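PDB 3VOV: glucokinase from Thermus thermophilus, which catalyses the ATP-dependent phosphorylation of glucose and probably related hexoses, as a zinc-containing sugar kinase of the ROK family. Local coordinates for residues N109-A121 / A278-T292; S127-G139 / G175-E187. All coordinates share one frame; numbering follows the deposited sequence.

Contact 1: N109-A121 / A278-T292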
loop_
_atom_site.group_PDB
_atom_site.type_symbol
_atom_site.label_atom_id
_atom_site.label_comp_id
_atom_site.label_asym_id
_atom_site.label_seq_id
_atom_site.Cartn_x
_atom_site.Cartn_y
_atom_site.Cartn_z
ATOM N N ASN B 109 -23.033 5.080 17.248
ATOM C CA ASN B 109 -22.677 5.248 18.685
ATOM C C ASN B 109 -23.763 4.609 19.574
ATOM O O ASN B 109 -23.469 3.923 20.561
ATOM C CB ASN B 109 -22.576 6.726 19.102
ATOM C CG ASN B 109 -21.319 7.416 18.583
ATOM O OD1 ASN B 109 -20.394 6.775 18.130
ATOM N ND2 ASN B 109 -21.307 8.741 18.647
ATOM N N ALA B 110 -25.011 4.890 19.243
ATOM C CA ALA B 110 -26.146 4.286 19.952
ATOM C C ALA B 110 -26.170 2.720 19.937
ATOM O O ALA B 110 -26.341 2.079 20.997
ATOM C CB ALA B 110 -27.457 4.884 19.407
ATOM N N ALA B 111 -25.995 2.107 18.759
ATOM C CA ALA B 111 -25.878 0.660 18.705
ATOM C C ALA B 111 -24.702 0.183 19.550
ATOM O O ALA B 111 -24.808 -0.818 20.265
ATOM C CB ALA B 111 -25.790 0.117 17.231
ATOM N N ALA B 112 -23.573 0.893 19.488
ATOM C CA ALA B 112 -22.415 0.508 20.289
ATOM C C ALA B 112 -22.728 0.522 21.816
ATOM O O ALA B 112 -22.343 -0.402 22.556
ATOM C CB ALA B 112 -21.216 1.473 19.990
ATOM N N LEU B 113 -23.381 1.588 22.293
ATOM C CA LEU B 113 -23.807 1.689 23.710
ATOM C C LEU B 113 -24.718 0.523 24.113
ATOM O O LEU B 113 -24.573 -0.064 25.176
ATOM C CB LEU B 113 -24.501 3.054 23.963
ATOM C CG LEU B 113 -24.861 3.562 25.366
ATOM C CD1 LEU B 113 -23.590 3.670 26.238
ATOM C CD2 LEU B 113 -25.633 4.921 25.316
ATOM N N ALA B 114 -25.649 0.174 23.228
ATOM C CA ALA B 114 -26.580 -0.859 23.466
ATOM C C ALA B 114 -25.868 -2.211 23.537
ATOM O O ALA B 114 -26.071 -2.964 24.478
ATOM C CB ALA B 114 -27.706 -0.851 22.381
ATOM N N GLU B 115 -25.017 -2.517 22.573
ATOM C CA GLU B 115 -24.261 -3.788 22.642
ATOM C C GLU B 115 -23.383 -3.852 23.877
ATOM O O GLU B 115 -23.161 -4.939 24.462
ATOM C CB GLU B 115 -23.418 -4.008 21.376
ATOM C CG GLU B 115 -24.265 -4.230 20.141
ATOM C CD GLU B 115 -24.890 -5.598 20.046
ATOM O OE1 GLU B 115 -24.460 -6.541 20.773
ATOM O OE2 GLU B 115 -25.807 -5.726 19.180
ATOM N N HIS B 116 -22.884 -2.709 24.296
ATOM C CA HIS B 116 -22.084 -2.656 25.518
ATOM C C HIS B 116 -22.829 -3.015 26.805
ATOM O O HIS B 116 -22.342 -3.810 27.590
ATOM C CB HIS B 116 -21.490 -1.270 25.683
ATOM C CG HIS B 116 -20.579 -1.149 26.854
ATOM N ND1 HIS B 116 -19.224 -1.396 26.766
ATOM C CD2 HIS B 116 -20.817 -0.773 28.138
ATOM C CE1 HIS B 116 -18.669 -1.199 27.961
ATOM N NE2 HIS B 116 -19.610 -0.803 28.804
ATOM N N HIS B 117 -23.969 -2.360 27.025
ATOM C CA HIS B 117 -24.792 -2.548 28.197
ATOM C C HIS B 117 -25.716 -3.739 28.168
ATOM O O HIS B 117 -25.944 -4.338 29.197
ATOM C CB HIS B 117 -25.589 -1.271 28.487
ATOM C CG HIS B 117 -24.727 -0.143 28.950
ATOM N ND1 HIS B 117 -24.214 -0.074 30.226
ATOM C CD2 HIS B 117 -24.225 0.922 28.283
ATOM C CE1 HIS B 117 -23.452 1.001 30.336
ATOM N NE2 HIS B 117 -23.442 1.626 29.165
ATOM N N LEU B 118 -26.247 -4.087 27.016
ATOM C CA LEU B 118 -27.308 -5.109 26.882
ATOM C C LEU B 118 -26.960 -6.289 25.950
ATOM O O LEU B 118 -27.711 -7.236 25.852
ATOM C CB LEU B 118 -28.562 -4.415 26.290
ATOM C CG LEU B 118 -29.551 -3.608 27.178
ATOM C CD1 LEU B 118 -29.076 -3.173 28.554
ATOM C CD2 LEU B 118 -30.279 -2.423 26.455
ATOM N N GLY B 119 -25.852 -6.209 25.212
ATOM C CA GLY B 119 -25.606 -7.148 24.121
ATOM C C GLY B 119 -24.254 -7.828 24.236
ATOM O O GLY B 119 -23.820 -8.194 25.335
ATOM N N ALA B 120 -23.572 -7.969 23.106
ATOM C CA ALA B 120 -22.343 -8.802 23.028
ATOM C C ALA B 120 -21.240 -8.419 24.018
ATOM O O ALA B 120 -20.366 -9.252 24.330
ATOM C CB ALA B 120 -21.785 -8.793 21.589
ATOM N N ALA B 121 -21.225 -7.171 24.484
ATOM C CA ALA B 121 -20.161 -6.728 25.378
ATOM C C ALA B 121 -20.645 -6.498 26.820
ATOM O O ALA B 121 -19.944 -5.888 27.633
ATOM C CB ALA B 121 -19.444 -5.474 24.825
ATOM N N ALA B 278 -22.325 -8.844 17.017
ATOM C CA ALA B 278 -23.392 -8.047 17.678
ATOM C C ALA B 278 -24.622 -8.925 17.920
ATOM O O ALA B 278 -24.983 -9.695 17.038
ATOM C CB ALA B 278 -23.764 -6.820 16.845
ATOM N N ARG B 279 -25.248 -8.773 19.092
ATOM C CA ARG B 279 -26.391 -9.608 19.475
ATOM C C ARG B 279 -27.757 -8.985 19.295
ATOM O O ARG B 279 -28.761 -9.726 19.268
ATOM C CB ARG B 279 -26.260 -10.092 20.908
ATOM C CG ARG B 279 -25.309 -11.288 21.023
ATOM C CD ARG B 279 -24.937 -11.576 22.459
ATOM N NE ARG B 279 -23.615 -12.201 22.504
ATOM C CZ ARG B 279 -22.931 -12.486 23.610
ATOM N NH1 ARG B 279 -23.432 -12.212 24.828
ATOM N NH2 ARG B 279 -21.728 -13.050 23.488
ATOM N N LEU B 280 -27.826 -7.648 19.196
ATOM C CA LEU B 280 -29.140 -7.000 19.377
ATOM C C LEU B 280 -29.885 -6.746 18.094
ATOM O O LEU B 280 -31.013 -6.284 18.135
ATOM C CB LEU B 280 -29.024 -5.697 20.168
ATOM C CG LEU B 280 -28.440 -5.863 21.560
ATOM C CD1 LEU B 280 -28.160 -4.521 22.192
ATOM C CD2 LEU B 280 -29.378 -6.679 22.456
ATOM N N GLY B 281 -29.246 -6.987 16.956
ATOM C CA GLY B 281 -29.934 -6.840 15.683
ATOM C C GLY B 281 -30.566 -5.464 15.464
ATOM O O GLY B 281 -29.968 -4.414 15.755
ATOM N N ALA B 282 -31.807 -5.487 14.988
ATOM C CA ALA B 282 -32.510 -4.282 14.477
ATOM C C ALA B 282 -32.921 -3.295 15.578
ATOM O O ALA B 282 -33.246 -2.133 15.319
ATOM C CB ALA B 282 -33.772 -4.694 13.628
ATOM N N GLU B 283 -32.881 -3.745 16.813
ATOM C CA GLU B 283 -33.315 -2.894 17.898
ATOM C C GLU B 283 -32.183 -2.175 18.568
ATOM O O GLU B 283 -32.429 -1.378 19.479
ATOM C CB GLU B 283 -33.985 -3.736 18.980
ATOM C CG GLU B 283 -35.432 -3.837 18.805
ATOM C CD GLU B 283 -36.103 -4.385 20.030
ATOM O OE1 GLU B 283 -37.343 -4.359 20.028
ATOM O OE2 GLU B 283 -35.396 -4.842 20.970
ATOM N N ALA B 284 -30.953 -2.473 18.182
ATOM C CA ALA B 284 -29.783 -1.897 18.887
ATOM C C ALA B 284 -29.886 -0.374 18.890
ATOM O O ALA B 284 -29.609 0.266 19.882
ATOM C CB ALA B 284 -28.452 -2.335 18.216
ATOM N N GLY B 285 -30.309 0.216 17.784
ATOM C CA GLY B 285 -30.328 1.695 17.716
ATOM C C GLY B 285 -31.345 2.312 18.692
ATOM O O GLY B 285 -31.050 3.317 19.333
ATOM N N LEU B 286 -32.557 1.726 18.753
ATOM C CA LEU B 286 -33.600 2.152 19.692
ATOM C C LEU B 286 -33.113 1.976 21.119
ATOM O O LEU B 286 -33.217 2.909 21.929
ATOM C CB LEU B 286 -34.934 1.380 19.468
ATOM C CG LEU B 286 -36.070 1.726 20.445
ATOM C CD1 LEU B 286 -36.371 3.187 20.450
ATOM C CD2 LEU B 286 -37.385 0.914 20.180
ATOM N N LEU B 287 -32.602 0.788 21.440
ATOM C CA LEU B 287 -32.036 0.529 22.780
ATOM C C LEU B 287 -30.936 1.530 23.153
ATOM O O LEU B 287 -30.941 2.085 24.252
ATOM C CB LEU B 287 -31.509 -0.919 22.876
ATOM C CG LEU B 287 -32.616 -1.978 22.863
ATOM C CD1 LEU B 287 -32.057 -3.415 22.678
ATOM C CD2 LEU B 287 -33.459 -1.894 24.170
ATOM N N GLY B 288 -30.015 1.810 22.216
ATOM C CA GLY B 288 -28.911 2.754 22.544
ATOM C C GLY B 288 -29.411 4.192 22.653
ATOM O O GLY B 288 -28.834 4.995 23.373
ATOM N N ALA B 289 -30.437 4.549 21.890
ATOM C CA ALA B 289 -31.032 5.906 22.032
ATOM C C ALA B 289 -31.679 6.026 23.418
ATOM O O ALA B 289 -31.547 7.035 24.114
ATOM C CB ALA B 289 -32.069 6.138 20.949
ATOM N N ALA B 290 -32.357 4.981 23.830
ATOM C CA ALA B 290 -32.937 4.997 25.161
ATOM C C ALA B 290 -31.848 5.031 26.221
ATOM O O ALA B 290 -31.936 5.793 27.166
ATOM C CB ALA B 290 -33.880 3.790 25.356
ATOM N N LEU B 291 -30.821 4.190 26.081
ATOM C CA LEU B 291 -29.737 4.196 27.055
ATOM C C LEU B 291 -29.002 5.512 27.140
ATOM O O LEU B 291 -28.534 5.925 28.220
ATOM C CB LEU B 291 -28.723 3.130 26.729
ATOM C CG LEU B 291 -29.012 1.727 27.196
ATOM C CD1 LEU B 291 -28.120 0.815 26.310
ATOM C CD2 LEU B 291 -28.662 1.609 28.698
ATOM N N THR B 292 -28.882 6.183 26.008
ATOM C CA THR B 292 -28.319 7.546 26.012
ATOM C C THR B 292 -29.027 8.425 27.022
ATOM O O THR B 292 -28.389 9.017 27.899
ATOM C CB THR B 292 -28.315 8.157 24.554
ATOM O OG1 THR B 292 -27.507 7.321 23.737
ATOM C CG2 THR B 292 -27.757 9.584 24.503
#
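Ala110 rests its methyl on the backbone of Gly285 and Ala289, while its carbonyl oxygen lies 3.1 Å from Gly288 CA, a CA-H...O contact. Gly288 is what lets the two helices come so near: a CB there would run into that same carbonyl. Next to it, Ala111 CB meets Ala284 CB at 3.8 Å. Leu113 has CG anti to the backbone N (chi1 -170°), which carries CD2 across the side chain of Thr292, 3.4 Å from its OG1; that hydroxyl is itself bonded to Gly288 O. Ala114 is a knob in the hole formed by Ala284, Leu287, Gly288 and Leu291, its CB 3.5 Å from Gly288 N.

The helical segments 109-118 and 284-292 cross nearly at right angles (84°), their axes 6.9 Å apart, a small-residue crossing within the actin-like ATPase fold of ROK kinases.

Glu115 points past the helix crossing to the loop that follows strand 275-277. Its chain bends at chi2 (-76°), bringing the carboxylate against the backbone: OE1 accepts Arg279 N at 2.9 Å and OE2 accepts Leu280 N at 2.8 Å, both on the syn side and a little out of the carboxylate plane. OE1 also takes Ala120 N, nearly along its C-O axis, so three backbone N-H groups hold the buried carboxylate and fix its rotation. Leu118 reaches tip to tip toward Leu291, CD2 to CD1, and Leu291 in turn is a knob among Leu113, Ala114, His117 and Leu118. Phe18 of strand 12-18 packs on all of Leu118, Leu287 and Leu291. At Gly119 the chain passes close to Leu280, and Ala120 CA then lies over one face of the Arg279 guanidinium.

Contact 2: S127-G139 / G175-E187. With ZN (zinc ion), chain G.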
loop_
_atom_site.group_PDB
_atom_site.type_symbol
_atom_site.label_atom_id
_atom_site.label_comp_id
_atom_site.label_asym_id
_atom_site.label_seq_id
_atom_site.Cartn_x
_atom_site.Cartn_y
_atom_site.Cartn_z
ATOM N N SER B 127 -15.705 -1.085 25.376
ATOM C CA SER B 127 -15.810 -1.894 24.191
ATOM C C SER B 127 -15.705 -1.025 22.935
ATOM O O SER B 127 -15.765 0.216 22.977
ATOM C CB SER B 127 -17.097 -2.746 24.196
ATOM O OG SER B 127 -18.240 -1.911 24.225
ATOM N N LEU B 128 -15.579 -1.705 21.810
ATOM C CA LEU B 128 -15.403 -1.047 20.548
ATOM C C LEU B 128 -16.341 -1.763 19.605
ATOM O O LEU B 128 -16.356 -2.986 19.555
ATOM C CB LEU B 128 -13.950 -1.266 20.164
ATOM C CG LEU B 128 -13.240 -0.851 18.907
ATOM C CD1 LEU B 128 -14.067 -1.155 17.713
ATOM C CD2 LEU B 128 -12.722 0.589 18.967
ATOM N N TYR B 129 -17.143 -0.999 18.884
ATOM C CA TYR B 129 -18.171 -1.558 18.020
ATOM C C TYR B 129 -18.022 -1.048 16.588
ATOM O O TYR B 129 -17.807 0.147 16.373
ATOM C CB TYR B 129 -19.521 -1.122 18.569
ATOM C CG TYR B 129 -20.710 -1.455 17.705
ATOM C CD1 TYR B 129 -21.247 -2.715 17.725
ATOM C CD2 TYR B 129 -21.324 -0.481 16.912
ATOM C CE1 TYR B 129 -22.358 -3.045 16.951
ATOM C CE2 TYR B 129 -22.447 -0.783 16.138
ATOM C CZ TYR B 129 -22.960 -2.088 16.177
ATOM O OH TYR B 129 -24.079 -2.444 15.457
ATOM N N LEU B 130 -18.144 -1.952 15.623
ATOM C CA LEU B 130 -18.098 -1.574 14.202
ATOM C C LEU B 130 -19.298 -2.145 13.533
ATOM O O LEU B 130 -19.682 -3.278 13.820
ATOM C CB LEU B 130 -16.843 -2.162 13.543
ATOM C CG LEU B 130 -16.482 -1.560 12.172
ATOM C CD1 LEU B 130 -15.794 -0.226 12.390
ATOM C CD2 LEU B 130 -15.566 -2.537 11.371
ATOM N N THR B 131 -19.952 -1.348 12.706
ATOM C CA THR B 131 -21.084 -1.861 11.944
ATOM C C THR B 131 -20.780 -1.750 10.471
ATOM O O THR B 131 -20.508 -0.654 9.970
ATOM C CB THR B 131 -22.439 -1.137 12.312
ATOM O OG1 THR B 131 -23.446 -1.482 11.357
ATOM C CG2 THR B 131 -22.259 0.353 12.373
ATOM N N VAL B 132 -20.834 -2.895 9.786
ATOM C CA VAL B 132 -20.675 -2.941 8.331
ATOM C C VAL B 132 -22.044 -3.123 7.682
ATOM O O VAL B 132 -22.682 -4.155 7.803
ATOM C CB VAL B 132 -19.682 -4.095 7.908
ATOM C CG1 VAL B 132 -19.378 -4.069 6.401
ATOM C CG2 VAL B 132 -18.391 -3.954 8.689
ATOM N N SER B 133 -22.488 -2.085 7.006
ATOM C CA SER B 133 -23.732 -2.091 6.279
ATOM C C SER B 133 -23.447 -1.418 4.931
ATOM O O SER B 133 -22.440 -1.694 4.281
ATOM C CB SER B 133 -24.769 -1.266 7.077
ATOM O OG SER B 133 -26.031 -1.283 6.451
ATOM N N THR B 134 -24.352 -0.552 4.502
ATOM C CA THR B 134 -24.186 0.239 3.312
ATOM C C THR B 134 -22.869 1.041 3.409
ATOM O O THR B 134 -22.083 1.064 2.460
ATOM C CB THR B 134 -25.410 1.191 3.153
ATOM O OG1 THR B 134 -26.542 0.419 2.702
ATOM C CG2 THR B 134 -25.123 2.176 2.095
ATOM N N GLY B 135 -22.681 1.698 4.567
ATOM C CA GLY B 135 -21.442 2.357 4.969
ATOM C C GLY B 135 -20.769 1.569 6.101
ATOM O O GLY B 135 -21.271 0.517 6.511
ATOM N N ILE B 136 -19.627 2.045 6.591
ATOM C CA ILE B 136 -19.065 1.472 7.803
ATOM C C ILE B 136 -19.073 2.547 8.860
ATOM O O ILE B 136 -18.524 3.597 8.653
ATOM C CB ILE B 136 -17.620 0.905 7.611
ATOM C CG1 ILE B 136 -17.717 -0.449 6.903
ATOM C CG2 ILE B 136 -16.928 0.765 8.977
ATOM C CD1 ILE B 136 -16.403 -1.081 6.461
ATOM N N GLY B 137 -19.696 2.263 9.999
ATOM C CA GLY B 137 -19.591 3.125 11.144
ATOM C C GLY B 137 -19.198 2.370 12.392
ATOM O O GLY B 137 -18.964 1.156 12.363
ATOM N N GLY B 138 -19.166 3.076 13.505
ATOM C CA GLY B 138 -18.811 2.423 14.753
ATOM C C GLY B 138 -19.038 3.271 15.964
ATOM O O GLY B 138 -19.644 4.325 15.899
ATOM N N GLY B 139 -18.543 2.812 17.097
ATOM C CA GLY B 139 -18.669 3.581 18.319
ATOM C C GLY B 139 -17.689 3.054 19.317
ATOM O O GLY B 139 -17.338 1.862 19.269
ATOM N N GLY B 175 -8.910 5.298 0.766
ATOM C CA GLY B 175 -8.339 4.195 1.525
ATOM C C GLY B 175 -8.866 4.026 2.935
ATOM O O GLY B 175 -8.232 3.334 3.736
ATOM N N CYS B 176 -9.991 4.703 3.254
ATOM C CA CYS B 176 -10.691 4.562 4.529
ATOM C C CYS B 176 -11.206 3.155 4.623
ATOM O O CYS B 176 -11.537 2.541 3.604
ATOM C CB CYS B 176 -11.884 5.546 4.578
ATOM S SG CYS B 176 -11.346 7.209 4.750
ATOM N N LEU B 177 -11.355 2.639 5.840
ATOM C CA LEU B 177 -11.976 1.338 5.993
ATOM C C LEU B 177 -13.329 1.288 5.249
ATOM O O LEU B 177 -13.625 0.314 4.538
ATOM C CB LEU B 177 -12.147 1.029 7.491
ATOM C CG LEU B 177 -12.875 -0.256 7.879
ATOM C CD1 LEU B 177 -12.281 -1.502 7.203
ATOM C CD2 LEU B 177 -12.889 -0.409 9.441
ATOM N N GLU B 178 -14.136 2.353 5.389
ATOM C CA GLU B 178 -15.431 2.370 4.696
ATOM C C GLU B 178 -15.267 2.163 3.203
ATOM O O GLU B 178 -15.973 1.372 2.569
ATOM C CB GLU B 178 -16.152 3.712 4.919
ATOM C CG GLU B 178 -17.454 3.763 4.129
ATOM C CD GLU B 178 -18.384 4.862 4.630
ATOM O OE1 GLU B 178 -19.089 4.605 5.618
ATOM O OE2 GLU B 178 -18.383 5.977 4.055
ATOM N N ALA B 179 -14.346 2.908 2.635
ATOM C CA ALA B 179 -14.187 2.912 1.188
ATOM C C ALA B 179 -13.582 1.567 0.684
ATOM O O ALA B 179 -13.549 1.296 -0.539
ATOM C CB ALA B 179 -13.307 4.067 0.783
ATOM N N LEU B 180 -13.090 0.752 1.616
ATOM C CA LEU B 180 -12.492 -0.531 1.249
ATOM C C LEU B 180 -13.440 -1.688 1.396
ATOM O O LEU B 180 -13.309 -2.688 0.671
ATOM C CB LEU B 180 -11.276 -0.830 2.148
ATOM C CG LEU B 180 -10.061 0.106 1.896
ATOM C CD1 LEU B 180 -9.038 -0.122 3.038
ATOM C CD2 LEU B 180 -9.395 -0.083 0.468
ATOM N N ALA B 181 -14.346 -1.585 2.387
ATOM C CA ALA B 181 -15.036 -2.776 2.900
ATOM C C ALA B 181 -16.527 -2.619 3.174
ATOM O O ALA B 181 -17.200 -3.605 3.554
ATOM C CB ALA B 181 -14.328 -3.280 4.176
ATOM N N ALA B 182 -17.063 -1.411 3.006
ATOM C CA ALA B 182 -18.508 -1.244 3.238
ATOM C C ALA B 182 -19.301 -1.998 2.158
ATOM O O ALA B 182 -18.775 -2.317 1.098
ATOM C CB ALA B 182 -18.889 0.254 3.234
ATOM N N GLY B 183 -20.580 -2.260 2.452
ATOM C CA GLY B 183 -21.563 -2.672 1.457
ATOM C C GLY B 183 -21.441 -2.000 0.133
ATOM O O GLY B 183 -21.299 -2.672 -0.865
ATOM N N ARG B 184 -21.455 -0.676 0.106
ATOM C CA ARG B 184 -21.382 0.030 -1.150
ATOM C C ARG B 184 -20.022 -0.082 -1.802
ATOM O O ARG B 184 -19.907 0.052 -2.998
ATOM C CB ARG B 184 -21.744 1.506 -0.993
ATOM C CG ARG B 184 -23.237 1.739 -0.734
ATOM C CD ARG B 184 -23.535 3.214 -0.561
ATOM N NE ARG B 184 -23.068 3.931 -1.722
ATOM C CZ ARG B 184 -22.134 4.872 -1.703
ATOM N NH1 ARG B 184 -21.787 5.465 -2.839
ATOM N NH2 ARG B 184 -21.578 5.231 -0.570
ATOM N N ALA B 185 -18.980 -0.280 -1.006
ATOM C CA ALA B 185 -17.640 -0.505 -1.574
ATOM C C ALA B 185 -17.578 -1.865 -2.299
ATOM O O ALA B 185 -17.042 -1.982 -3.399
ATOM C CB ALA B 185 -16.630 -0.436 -0.476
ATOM N N LEU B 186 -18.133 -2.898 -1.678
ATOM C CA LEU B 186 -18.196 -4.210 -2.321
ATOM C C LEU B 186 -18.967 -4.157 -3.637
ATOM O O LEU B 186 -18.533 -4.707 -4.659
ATOM C CB LEU B 186 -18.895 -5.189 -1.397
ATOM C CG LEU B 186 -18.238 -5.567 -0.065
ATOM C CD1 LEU B 186 -19.232 -6.406 0.768
ATOM C CD2 LEU B 186 -16.946 -6.378 -0.309
ATOM N N GLU B 187 -20.121 -3.495 -3.611
ATOM C CA GLU B 187 -20.920 -3.330 -4.821
ATOM C C GLU B 187 -20.194 -2.497 -5.880
ATOM O O GLU B 187 -20.319 -2.793 -7.086
ATOM C CB GLU B 187 -22.257 -2.678 -4.488
ATOM C CG GLU B 187 -23.070 -3.542 -3.543
ATOM C CD GLU B 187 -24.441 -2.960 -3.206
ATOM O OE1 GLU B 187 -24.655 -1.737 -3.368
ATOM O OE2 GLU B 187 -25.274 -3.736 -2.735
HETATM ZN ZN ZN G . -13.571 8.185 4.561
#
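The zinc site lies beside this contact: Cys176, the N-cap residue of helix 177-181, binds the zinc ion through SG at 2.4 Å, and His159, Cys169 and Cys171 complete the four ligands. The helix that starts there packs against the hairpin of strands 127-132 and 136-142. Leu177 meets Leu130 tip to tip, CD2 to CD2 at 3.9 Å, and its CG touches Ile136 CD1.

Glu178 adds a side-chain hydrogen bond. With CG anti to the backbone N (chi1 176°) and an extended chain beyond it, the side chain carries OE1 to Ile136 N, 2.8 Å away, which it meets with its anti lone pair. Glu178 also packs on the zinc ligand His159, so one side chain touches both the metal site and the hairpin. Ile136 is the apolar centre: with CG1 beside the backbone N (chi1 -78°), its longer branch is sent toward Ala182 and Ala181, and CD1 lies against the backbone joining them, 3.5 Å from Ala182 N and 3.8 Å from Ala181 CB. Val132 adds CG1 against Ala181 O.

Strands 127-132 and 136-142 are neighbours in the five-stranded mixed sheet of one half of the actin-like ROK kinase fold, and the turn joining them faces the start of the next helix. There Gly183 N bonds to Ser133 O at 2.7 Å, nearly along the carbonyl axis although the N-H is bent (136°), and Arg184 N bonds to Thr134 O at 3.0 Å, more nearly straight. The first turn of helix 183-194 thus gives two N-H groups to the hairpin turn. Gly183 has no room for a CB, which would fall on Ser133 O. Thr134 CG2 crosses the Arg184 chain obliquely, 3.3 Å from CD, while the guanidinium goes on through NH1 to Tyr192 O of the second subunit.

Overall arrangement
Contact 1 is the more buried and contact 2 the more open. Contact 1 joins two helices and a loop, contact 2 a hairpin of the sheet to two helices. They meet where helix 107-118, followed in the chain by strand 127-132, packs on that strand: Tyr129 lies on Ala111, Ala112 and Glu115, while Ser127 OG probably hydrogen-bonds to His116 ND1. Along the chain, contact 2 nests inside the loop closed by contact 1; their centres lie about 18 Å apart. Contact 1 relies on alanine, glycine and leucine plus one carboxylate on backbone amides, whereas contact 2 combines an isoleucine-leucine patch with a glutamate and backbone N-H bonds to a hairpin, near the zinc and the subunit border.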